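Long-range contacts in endo-1,4-beta-xylanase C (Paenibacillus barcinonensis, PDB 4XUR), which hydrolyses internal beta-1,4 linkages of xylan, the part described here being its second CBM22 module, a xylan-binding domain holding xylotetraose: residues Arg31-Leu36 against Thr58-Leu63; Ser49-Ser54 against Pro163-Asp168; Asn94-Lys99 against Arg143-Thr148. One frame throughout, in Å; residues are numbered along the deposited sequence.

Contact 1 (Arg31-Leu36 against Thr58-Leu63); sequences RGTEKL and TYHGPL. With XYP (beta-D-xylopyranose), chain D; XYP (beta-D-xylopyranose), chain B.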
loop_
_atom_site.group_PDB
_atom_site.type_symbol
_atom_site.label_atom_id
_atom_site.label_comp_id
_atom_site.label_asym_id
_atom_site.label_seq_id
_atom_site.Cartn_x
_atom_site.Cartn_y
_atom_site.Cartn_z
ATOM N N ARG A 31 6.704 4.914 5.477
ATOM C CA ARG A 31 6.153 4.801 6.810
ATOM C C ARG A 31 7.227 4.885 7.918
ATOM O O ARG A 31 6.904 5.101 9.088
ATOM C CB ARG A 31 5.369 3.499 6.922
ATOM C CG ARG A 31 4.238 3.436 5.892
ATOM C CD ARG A 31 3.267 2.248 6.144
ATOM N NE ARG A 31 2.436 2.486 7.292
ATOM C CZ ARG A 31 2.279 1.644 8.327
ATOM N NH1 ARG A 31 2.953 0.497 8.382
ATOM N NH2 ARG A 31 1.441 1.988 9.304
ATOM N N GLY A 32 8.484 4.659 7.536
ATOM C CA GLY A 32 9.644 4.791 8.438
ATOM C C GLY A 32 10.842 5.289 7.682
ATOM O O GLY A 32 10.838 6.369 7.141
ATOM N N THR A 33 11.919 4.472 7.691
ATOM C CA THR A 33 13.188 4.863 7.093
ATOM C C THR A 33 13.406 4.331 5.695
ATOM O O THR A 33 14.484 4.486 5.111
ATOM C CB THR A 33 14.344 4.395 8.002
ATOM O OG1 THR A 33 14.182 2.988 8.231
ATOM C CG2 THR A 33 14.310 5.129 9.300
ATOM N N GLU A 34 12.397 3.682 5.128
ATOM C CA GLU A 34 12.513 3.116 3.771
ATOM C C GLU A 34 12.495 4.201 2.653
ATOM O O GLU A 34 12.182 5.385 2.905
ATOM C CB GLU A 34 11.491 2.011 3.524
ATOM C CG GLU A 34 10.040 2.462 3.288
ATOM C CD GLU A 34 9.276 2.855 4.492
ATOM O OE1 GLU A 34 9.850 3.297 5.497
ATOM O OE2 GLU A 34 8.003 2.734 4.466
ATOM N N LYS A 35 12.830 3.750 1.481
ATOM C CA LYS A 35 13.021 4.669 0.309
ATOM C C LYS A 35 12.000 4.302 -0.763
ATOM O O LYS A 35 11.877 3.154 -1.186
ATOM C CB LYS A 35 14.401 4.510 -0.248
ATOM C CG LYS A 35 14.592 5.117 -1.613
ATOM C CD LYS A 35 16.005 4.776 -2.158
ATOM C CE LYS A 35 16.292 5.559 -3.428
ATOM N NZ LYS A 35 15.800 4.859 -4.683
ATOM N N LEU A 36 11.292 5.346 -1.220
ATOM C CA LEU A 36 10.356 5.241 -2.344
ATOM C C LEU A 36 10.854 5.979 -3.567
ATOM O O LEU A 36 11.422 7.076 -3.450
ATOM C CB LEU A 36 9.011 5.900 -1.927
ATOM C CG LEU A 36 7.955 4.961 -1.343
ATOM C CD1 LEU A 36 8.337 4.530 0.054
ATOM C CD2 LEU A 36 6.563 5.659 -1.376
ATOM N N THR A 58 8.739 -5.043 8.642
ATOM C CA THR A 58 7.682 -5.648 7.824
ATOM C C THR A 58 6.724 -4.551 7.436
ATOM O O THR A 58 6.119 -4.606 6.366
ATOM C CB THR A 58 6.817 -6.708 8.592
ATOM O OG1 THR A 58 6.222 -6.080 9.741
ATOM C CG2 THR A 58 7.644 -7.902 9.021
ATOM N N TYR A 59 6.594 -3.558 8.329
ATOM C CA TYR A 59 5.630 -2.471 8.129
ATOM C C TYR A 59 6.094 -1.310 7.216
ATOM O O TYR A 59 5.290 -0.390 6.943
ATOM C CB TYR A 59 5.133 -1.958 9.488
ATOM C CG TYR A 59 6.150 -1.350 10.394
ATOM C CD1 TYR A 59 6.576 -0.037 10.221
ATOM C CD2 TYR A 59 6.688 -2.083 11.472
ATOM C CE1 TYR A 59 7.520 0.533 11.078
ATOM C CE2 TYR A 59 7.628 -1.506 12.343
ATOM C CZ TYR A 59 8.028 -0.198 12.134
ATOM O OH TYR A 59 8.965 0.401 12.983
ATOM N N HIS A 60 7.335 -1.341 6.764
ATOM C CA HIS A 60 7.805 -0.431 5.718
ATOM C C HIS A 60 7.143 -0.772 4.388
ATOM O O HIS A 60 7.111 -1.925 3.967
ATOM C CB HIS A 60 9.344 -0.480 5.599
ATOM C CG HIS A 60 10.038 0.055 6.777
ATOM N ND1 HIS A 60 11.414 -0.033 6.944
ATOM C CD2 HIS A 60 9.578 0.737 7.842
ATOM C CE1 HIS A 60 11.744 0.552 8.087
ATOM N NE2 HIS A 60 10.655 1.032 8.646
ATOM N N GLY A 61 6.653 0.251 3.710
ATOM C CA GLY A 61 5.924 0.094 2.464
ATOM C C GLY A 61 5.351 1.393 1.975
ATOM O O GLY A 61 5.380 2.392 2.724
ATOM N N PRO A 62 4.880 1.419 0.710
ATOM C CA PRO A 62 4.404 2.697 0.149
ATOM C C PRO A 62 2.982 3.028 0.670
ATOM O O PRO A 62 2.141 2.137 0.673
ATOM C CB PRO A 62 4.375 2.393 -1.379
ATOM C CG PRO A 62 4.086 0.925 -1.445
ATOM C CD PRO A 62 4.647 0.290 -0.194
ATOM N N LEU A 63 2.776 4.246 1.076
ATOM C CA LEU A 63 1.479 4.669 1.645
ATOM C C LEU A 63 1.023 5.944 0.956
ATOM O O LEU A 63 1.849 6.811 0.625
ATOM C CB LEU A 63 1.644 4.958 3.130
ATOM C CG LEU A 63 0.505 5.538 3.981
ATOM C CD1 LEU A 63 0.637 5.096 5.453
ATOM C CD2 LEU A 63 0.412 7.079 4.003
HETATM C C1 XYP D . 4.560 2.110 12.925
HETATM C C2 XYP D . 4.487 1.176 14.094
HETATM C C3 XYP D . 4.202 -0.236 13.679
HETATM C C4 XYP D . 2.970 -0.257 12.752
HETATM C C5 XYP D . 3.119 0.754 11.626
HETATM O O2 XYP D . 5.763 1.229 14.825
HETATM O O3 XYP D . 3.926 -1.059 14.806
HETATM O O4 XYP D . 2.846 -1.534 12.203
HETATM O O5 XYP D . 3.318 2.052 12.160
HETATM O O1 XYP B . 8.830 6.077 12.219
HETATM C C1 XYP B . 7.663 6.387 13.017
HETATM C C2 XYP B . 6.445 6.562 12.091
HETATM C C3 XYP B . 5.264 5.625 12.363
HETATM C C4 XYP B . 5.763 4.204 12.616
HETATM C C5 XYP B . 7.164 4.073 13.268
HETATM O O2 XYP B . 5.962 7.904 12.094
HETATM O O3 XYP B . 4.422 5.590 11.157
HETATM O O4 XYP B . 4.757 3.558 13.393
HETATM O O5 XYP B . 7.464 5.310 13.941
#
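Glu34 OE2 takes the backbone N-H of Gly61 at 2.9 Å, and on the opposite face of the carboxylate plane it takes the N-H of Arg31, 2.7 Å away. The second oxygen is used as well: Glu34 OE1 accepts from Gly32 N with its syn lone pair. Three backbone N-H groups grip this carboxylate: two, from its own segment, fold the Arg31-Glu34 turn round it, and Gly61 N ties that turn to the other segment. The chain bends at chi2 (-77°), which brings CD against His60; the carboxylate lies stacked on the imidazole, the planes 15° apart with OE1 over the face near the rim. His60 ND1 pairs with the backbone of Ser56. The second polar link is Arg31 NH1 to Tyr59 O, 2.9 Å, with the carbonyl oxygen in the guanidinium plane. NH2 is salt-bridged to Glu98, and the guanidinium makes a cation-pi contact with Tyr145. Leu63 CD1 lies at its edge, 3.7 Å from Arg31 NE. In the glycan pocket one xylose lies over the centre of the Tyr59 ring, and its C5 is 3.1 Å from Arg31 NH2. Further out, Leu36 CD2 packs on Pro62 CB. Pro62 also rests on Thr52 and Phe164, and Leu63 on Tyr145, so the contact joins the start of strand 35-40 and the loop leading into strand 63-65 to both sheets.

Contact 2 (Ser49-Ser54 against Pro163-Asp168); sequences SLKTSS and PFYVDD. With CA (calcium ion), chain G.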
loop_
_atom_site.group_PDB
_atom_site.type_symbol
_atom_site.label_atom_id
_atom_site.label_comp_id
_atom_site.label_asym_id
_atom_site.label_seq_id
_atom_site.Cartn_x
_atom_site.Cartn_y
_atom_site.Cartn_z
ATOM N N SER A 49 6.529 2.334 -12.335
ATOM C CA SER A 49 5.847 1.795 -11.131
ATOM C C SER A 49 6.544 2.328 -9.921
ATOM O O SER A 49 7.513 3.036 -10.013
ATOM C CB SER A 49 5.841 0.274 -11.205
ATOM O OG SER A 49 7.154 -0.257 -11.131
ATOM N N LEU A 50 6.034 1.998 -8.714
ATOM C CA LEU A 50 6.573 2.551 -7.517
ATOM C C LEU A 50 7.312 1.485 -6.770
ATOM O O LEU A 50 6.724 0.521 -6.300
ATOM C CB LEU A 50 5.412 3.078 -6.634
ATOM C CG LEU A 50 5.867 3.719 -5.309
ATOM C CD1 LEU A 50 6.868 4.830 -5.542
ATOM C CD2 LEU A 50 4.613 4.182 -4.572
ATOM N N LYS A 51 8.659 1.639 -6.672
ATOM C CA LYS A 51 9.503 0.730 -5.973
ATOM C C LYS A 51 9.729 1.182 -4.559
ATOM O O LYS A 51 10.087 2.331 -4.348
ATOM C CB LYS A 51 10.846 0.557 -6.670
ATOM C CG LYS A 51 11.724 -0.562 -6.052
ATOM C CD LYS A 51 13.122 -0.667 -6.716
ATOM C CE LYS A 51 13.799 -1.981 -6.241
ATOM N NZ LYS A 51 14.831 -2.502 -7.171
ATOM N N THR A 52 9.524 0.284 -3.609
ATOM C CA THR A 52 9.911 0.539 -2.218
ATOM C C THR A 52 11.096 -0.389 -1.892
ATOM O O THR A 52 11.037 -1.591 -2.087
ATOM C CB THR A 52 8.739 0.260 -1.217
ATOM O OG1 THR A 52 7.610 1.038 -1.616
ATOM C CG2 THR A 52 9.182 0.570 0.190
ATOM N N SER A 53 12.131 0.193 -1.314
ATOM C CA SER A 53 13.377 -0.513 -0.987
ATOM C C SER A 53 13.941 0.021 0.282
ATOM O O SER A 53 13.403 0.975 0.868
ATOM C CB SER A 53 14.408 -0.336 -2.143
ATOM O OG SER A 53 14.799 1.014 -2.245
ATOM N N SER A 54 15.081 -0.532 0.728
ATOM C CA SER A 54 15.683 -0.137 2.014
ATOM C C SER A 54 14.688 -0.370 3.156
ATOM O O SER A 54 14.674 0.409 4.120
ATOM C CB SER A 54 16.144 1.331 2.027
ATOM O OG SER A 54 17.186 1.544 1.102
ATOM N N PRO A 163 12.628 -5.687 -1.140
ATOM C CA PRO A 163 12.017 -4.594 -1.889
ATOM C C PRO A 163 10.898 -5.094 -2.786
ATOM O O PRO A 163 10.874 -6.283 -3.152
ATOM C CB PRO A 163 13.169 -4.059 -2.750
ATOM C CG PRO A 163 14.034 -5.272 -2.977
ATOM C CD PRO A 163 13.950 -6.089 -1.702
ATOM N N PHE A 164 9.944 -4.230 -3.140
ATOM C CA PHE A 164 8.857 -4.616 -4.011
ATOM C C PHE A 164 8.224 -3.391 -4.707
ATOM O O PHE A 164 8.446 -2.273 -4.316
ATOM C CB PHE A 164 7.775 -5.438 -3.286
ATOM C CG PHE A 164 7.019 -4.688 -2.206
ATOM C CD1 PHE A 164 5.962 -3.899 -2.531
ATOM C CD2 PHE A 164 7.398 -4.807 -0.891
ATOM C CE1 PHE A 164 5.282 -3.214 -1.530
ATOM C CE2 PHE A 164 6.698 -4.160 0.117
ATOM C CZ PHE A 164 5.638 -3.351 -0.242
ATOM N N TYR A 165 7.502 -3.695 -5.764
ATOM C CA TYR A 165 6.877 -2.726 -6.671
ATOM C C TYR A 165 5.385 -2.754 -6.499
ATOM O O TYR A 165 4.819 -3.809 -6.279
ATOM C CB TYR A 165 7.181 -3.080 -8.151
ATOM C CG TYR A 165 8.686 -3.192 -8.431
ATOM C CD1 TYR A 165 9.371 -4.386 -8.147
ATOM C CD2 TYR A 165 9.394 -2.084 -8.878
ATOM C CE1 TYR A 165 10.772 -4.484 -8.392
ATOM C CE2 TYR A 165 10.775 -2.143 -9.102
ATOM C CZ TYR A 165 11.438 -3.374 -8.875
ATOM O OH TYR A 165 12.797 -3.448 -9.086
ATOM N N VAL A 166 4.749 -1.582 -6.596
ATOM C CA VAL A 166 3.299 -1.523 -6.804
ATOM C C VAL A 166 2.942 -0.653 -8.017
ATOM O O VAL A 166 3.735 0.212 -8.387
ATOM C CB VAL A 166 2.490 -0.957 -5.590
ATOM C CG1 VAL A 166 2.720 -1.818 -4.344
ATOM C CG2 VAL A 166 2.831 0.482 -5.297
ATOM N N ASP A 167 1.812 -0.925 -8.626
ATOM C CA ASP A 167 1.343 -0.216 -9.826
ATOM C C ASP A 167 -0.177 -0.326 -9.965
ATOM O O ASP A 167 -0.822 -1.155 -9.329
ATOM C CB ASP A 167 2.038 -0.798 -11.087
ATOM C CG ASP A 167 2.109 0.152 -12.241
ATOM O OD1 ASP A 167 1.800 1.375 -12.130
ATOM O OD2 ASP A 167 2.552 -0.340 -13.307
ATOM N N ASP A 168 -0.754 0.544 -10.791
ATOM C CA ASP A 168 -2.177 0.476 -11.176
ATOM C C ASP A 168 -3.123 0.415 -9.945
ATOM O O ASP A 168 -3.996 -0.471 -9.851
ATOM C CB ASP A 168 -2.435 -0.682 -12.150
ATOM C CG ASP A 168 -1.865 -0.413 -13.551
ATOM O OD1 ASP A 168 -1.628 0.785 -13.927
ATOM O OD2 ASP A 168 -1.615 -1.411 -14.278
HETATM CA CA CA G . 2.568 1.933 -14.414
HETATM O O HOH W 1 6.339 -0.380 -3.699
HETATM O O HOH W 2 0.633 1.523 -15.382
#
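Lys51 and Tyr165 lie side by side and point the same way, on one face of an antiparallel strand pair. With CG anti to the backbone N (chi1 -172°) and the chain extended beyond it, the lysine methylenes run beside the tyrosine ring, CG meeting CE2 at 3.6 Å, until NZ donates to Tyr165 OH at 2.9 Å. Ser49 OG approaches the same ring at CD2, though its hydrogen bond goes to the backbone of Ile42. On the other face Leu50 and Val166 also run side by side, with Leu50 CB 3.9 Å from Val166 CG2. Thr52 and Phe164 share that face. A water accepts from Thr52 OG1 and donates to Leu50 O and Phe164 O, so both carbonyl oxygens, already bonded across the strands, gain a second donor. At one end Asp167 grips calcium through both carboxylate oxygens, 2.5 Å for OD1 as for OD2, and a water bound to Asp168 OD1 is a further ligand. OD2 also accepts from the backbone N of His44. Asp19, Glu21, Ser46 and Arg48 complete the site. This is a calcium site at the margin of one sheet, as in many beta-sandwich carbohydrate-binding modules.

Contact 3 (Asn94-Lys99 against Arg143-Thr148); sequences NGSLEK and RMYAET. With XYP (beta-D-xylopyranose), chain C.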
loop_
_atom_site.group_PDB
_atom_site.type_symbol
_atom_site.label_atom_id
_atom_site.label_comp_id
_atom_site.label_asym_id
_atom_site.label_seq_id
_atom_site.Cartn_x
_atom_site.Cartn_y
_atom_site.Cartn_z
ATOM N N ASN A 94 0.500 -7.683 1.751
ATOM C CA ASN A 94 -0.789 -7.317 2.328
ATOM C C ASN A 94 -1.139 -5.933 1.834
ATOM O O ASN A 94 -0.263 -5.062 1.667
ATOM C CB ASN A 94 -0.666 -7.279 3.880
ATOM C CG ASN A 94 -0.550 -8.673 4.502
ATOM O OD1 ASN A 94 -0.658 -9.695 3.808
ATOM N ND2 ASN A 94 -0.305 -8.722 5.805
ATOM N N GLY A 95 -2.416 -5.704 1.575
ATOM C CA GLY A 95 -2.917 -4.301 1.485
ATOM C C GLY A 95 -3.531 -3.932 2.830
ATOM O O GLY A 95 -4.315 -4.701 3.392
ATOM N N SER A 96 -3.173 -2.745 3.341
ATOM C CA SER A 96 -3.622 -2.280 4.662
ATOM C C SER A 96 -4.079 -0.828 4.666
ATOM O O SER A 96 -3.789 -0.050 3.747
ATOM C CB SER A 96 -2.525 -2.482 5.671
ATOM O OG SER A 96 -2.157 -3.826 5.798
ATOM N N LEU A 97 -4.805 -0.468 5.724
ATOM C CA LEU A 97 -5.265 0.844 5.956
ATOM C C LEU A 97 -4.644 1.356 7.215
ATOM O O LEU A 97 -4.722 0.673 8.230
ATOM C CB LEU A 97 -6.799 0.921 6.068
ATOM C CG LEU A 97 -7.617 0.350 4.918
ATOM C CD1 LEU A 97 -9.075 0.467 5.313
ATOM C CD2 LEU A 97 -7.307 1.040 3.609
ATOM N N GLU A 98 -4.165 2.604 7.188
ATOM C CA GLU A 98 -3.807 3.339 8.447
ATOM C C GLU A 98 -4.837 4.382 8.722
ATOM O O GLU A 98 -5.124 5.193 7.831
ATOM C CB GLU A 98 -2.421 3.999 8.274
ATOM C CG GLU A 98 -2.067 4.941 9.408
ATOM C CD GLU A 98 -0.630 5.505 9.199
ATOM O OE1 GLU A 98 0.313 4.717 9.146
ATOM O OE2 GLU A 98 -0.514 6.726 8.975
ATOM N N LYS A 99 -5.452 4.359 9.918
ATOM C CA LYS A 99 -6.552 5.283 10.262
ATOM C C LYS A 99 -6.209 6.198 11.440
ATOM O O LYS A 99 -5.661 5.748 12.428
ATOM C CB LYS A 99 -7.818 4.500 10.559
ATOM C CG LYS A 99 -8.464 3.921 9.339
ATOM C CD LYS A 99 -9.742 3.169 9.753
ATOM C CE LYS A 99 -9.579 1.705 9.673
ATOM N NZ LYS A 99 -10.872 1.048 9.840
ATOM N N ARG A 143 -5.406 5.997 5.071
ATOM C CA ARG A 143 -4.321 5.883 4.081
ATOM C C ARG A 143 -4.163 4.447 3.728
ATOM O O ARG A 143 -4.062 3.558 4.601
ATOM C CB ARG A 143 -3.025 6.435 4.676
ATOM C CG ARG A 143 -3.114 7.825 5.245
ATOM C CD ARG A 143 -2.956 7.866 6.748
ATOM N NE ARG A 143 -3.293 9.197 7.336
ATOM C CZ ARG A 143 -2.964 9.635 8.525
ATOM N NH1 ARG A 143 -2.259 8.927 9.396
ATOM N NH2 ARG A 143 -3.323 10.866 8.861
ATOM N N MET A 144 -4.140 4.193 2.440
ATOM C CA MET A 144 -3.890 2.836 1.972
ATOM C C MET A 144 -2.387 2.584 1.910
ATOM O O MET A 144 -1.634 3.463 1.589
ATOM C CB MET A 144 -4.529 2.580 0.644
ATOM C CG MET A 144 -3.945 3.359 -0.524
ATOM S SD MET A 144 -4.759 2.839 -2.049
ATOM C CE MET A 144 -4.190 1.139 -2.129
ATOM N N TYR A 145 -1.937 1.355 2.203
ATOM C CA TYR A 145 -0.535 1.038 2.062
ATOM C C TYR A 145 -0.310 -0.430 1.795
ATOM O O TYR A 145 -1.244 -1.239 2.018
ATOM C CB TYR A 145 0.301 1.514 3.281
ATOM C CG TYR A 145 0.067 0.849 4.603
ATOM C CD1 TYR A 145 -0.948 1.299 5.425
ATOM C CD2 TYR A 145 0.932 -0.150 5.091
ATOM C CE1 TYR A 145 -1.151 0.734 6.668
ATOM C CE2 TYR A 145 0.740 -0.735 6.338
ATOM C CZ TYR A 145 -0.284 -0.262 7.131
ATOM O OH TYR A 145 -0.513 -0.802 8.397
ATOM N N ALA A 146 0.891 -0.756 1.302
ATOM C CA ALA A 146 1.268 -2.163 1.144
ATOM C C ALA A 146 2.387 -2.500 2.077
ATOM O O ALA A 146 3.230 -1.680 2.374
ATOM C CB ALA A 146 1.724 -2.448 -0.307
ATOM N N GLU A 147 2.419 -3.781 2.492
ATOM C CA GLU A 147 3.431 -4.255 3.436
ATOM C C GLU A 147 3.519 -5.776 3.365
ATOM O O GLU A 147 2.789 -6.417 2.661
ATOM C CB GLU A 147 3.073 -3.851 4.841
ATOM C CG GLU A 147 1.774 -4.472 5.370
ATOM C CD GLU A 147 1.455 -4.031 6.766
ATOM O OE1 GLU A 147 2.376 -3.607 7.544
ATOM O OE2 GLU A 147 0.259 -4.115 7.120
ATOM N N THR A 148 4.466 -6.340 4.114
ATOM C CA THR A 148 4.503 -7.812 4.342
ATOM C C THR A 148 3.885 -8.149 5.723
ATOM O O THR A 148 3.660 -7.293 6.575
ATOM C CB THR A 148 5.937 -8.364 4.211
ATOM O OG1 THR A 148 6.868 -7.549 4.921
ATOM C CG2 THR A 148 6.317 -8.344 2.805
HETATM C C1 XYP C . 1.510 -1.942 12.011
HETATM C C2 XYP C . 1.410 -2.960 10.875
HETATM C C3 XYP C . -0.004 -3.509 10.720
HETATM C C4 XYP C . -0.532 -3.979 12.096
HETATM C C5 XYP C . -0.327 -2.905 13.169
HETATM O O2 XYP C . 1.752 -2.329 9.648
HETATM O O3 XYP C . -0.030 -4.592 9.825
HETATM O O4 XYP C . -1.944 -4.246 11.933
HETATM O O5 XYP C . 1.040 -2.561 13.257
#
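The ring of Tyr145 lies against Ser96, whose CB sits over one face, 3.7 Å from the ring centroid, in a CH-pi contact offset toward the rim. Tyrosine CG lies between the backbone N and the carbonyl carbon (chi1 67°); the ring itself leans over the neighbouring strand, with Glu98 N at its edge. Beyond the ring, Tyr145 OH donates to O2 of a xylose unit at 3.0 Å. That sugar is held from a second side chain too: its O2 donates to Glu147 OE1 over 2.5 Å, a short bond, and its O3 to OE2. Ser96 OG donates to Glu147 OE2 as well, 2.8 Å away on the anti side and out of the carboxylate plane. The serine is therefore a second-shell residue, helping to set the rotation of a carboxylate that binds sugar with both oxygens.

Further along the same face Glu98 OE2 accepts from Arg143 NH1 through its anti lone pair, a 2.8 Å salt bridge in which the carboxylate and guanidinium planes are 77° apart. Glu98 also pairs with Arg31 through OE1 and Arg29 through OE2; three arginines round one buried carboxylate would favour its ionised form. Arg143 in turn pairs with Glu65 and Glu100.

On the opposite face Leu97 CD2 comes within 4.3 Å of Met144 CB, and Ala146 and Met144 lie against Phe80 of the other sheet. Within the sheet the strands are joined by paired N-H...O bonds at Asn94-Glu147, Ser96-Tyr145 and Glu98-Arg143. One polar, sugar-binding face and one apolar face turned to the second sheet are consistent with the concave, ligand-binding sheet of a beta-sandwich CBM22 module, with the bound xylo-oligosaccharide lying across that face.

In the fold
From the N terminus, Arg31-Leu36 leads through strand 35-40 into Ser49-Ser54, and contact 1 closes when the chain returns at Thr58-Leu63. Contact 2 has opened by then, so the two cross along the chain. Asn94-Lys99 follows, and contact 3 closes at Arg143-Thr148, after contact 1 in series and nested within the long loop that Pro163-Asp168 finally shuts. Contact 2 belongs to the six-stranded sheet, contact 3 to the four-stranded one, and contact 1 bridges them: Lys35 N probably bonds to Ser53 O, and Pro62 O to Ala146 N. Phe164 against Ala146 joins the sheets directly across the sandwich.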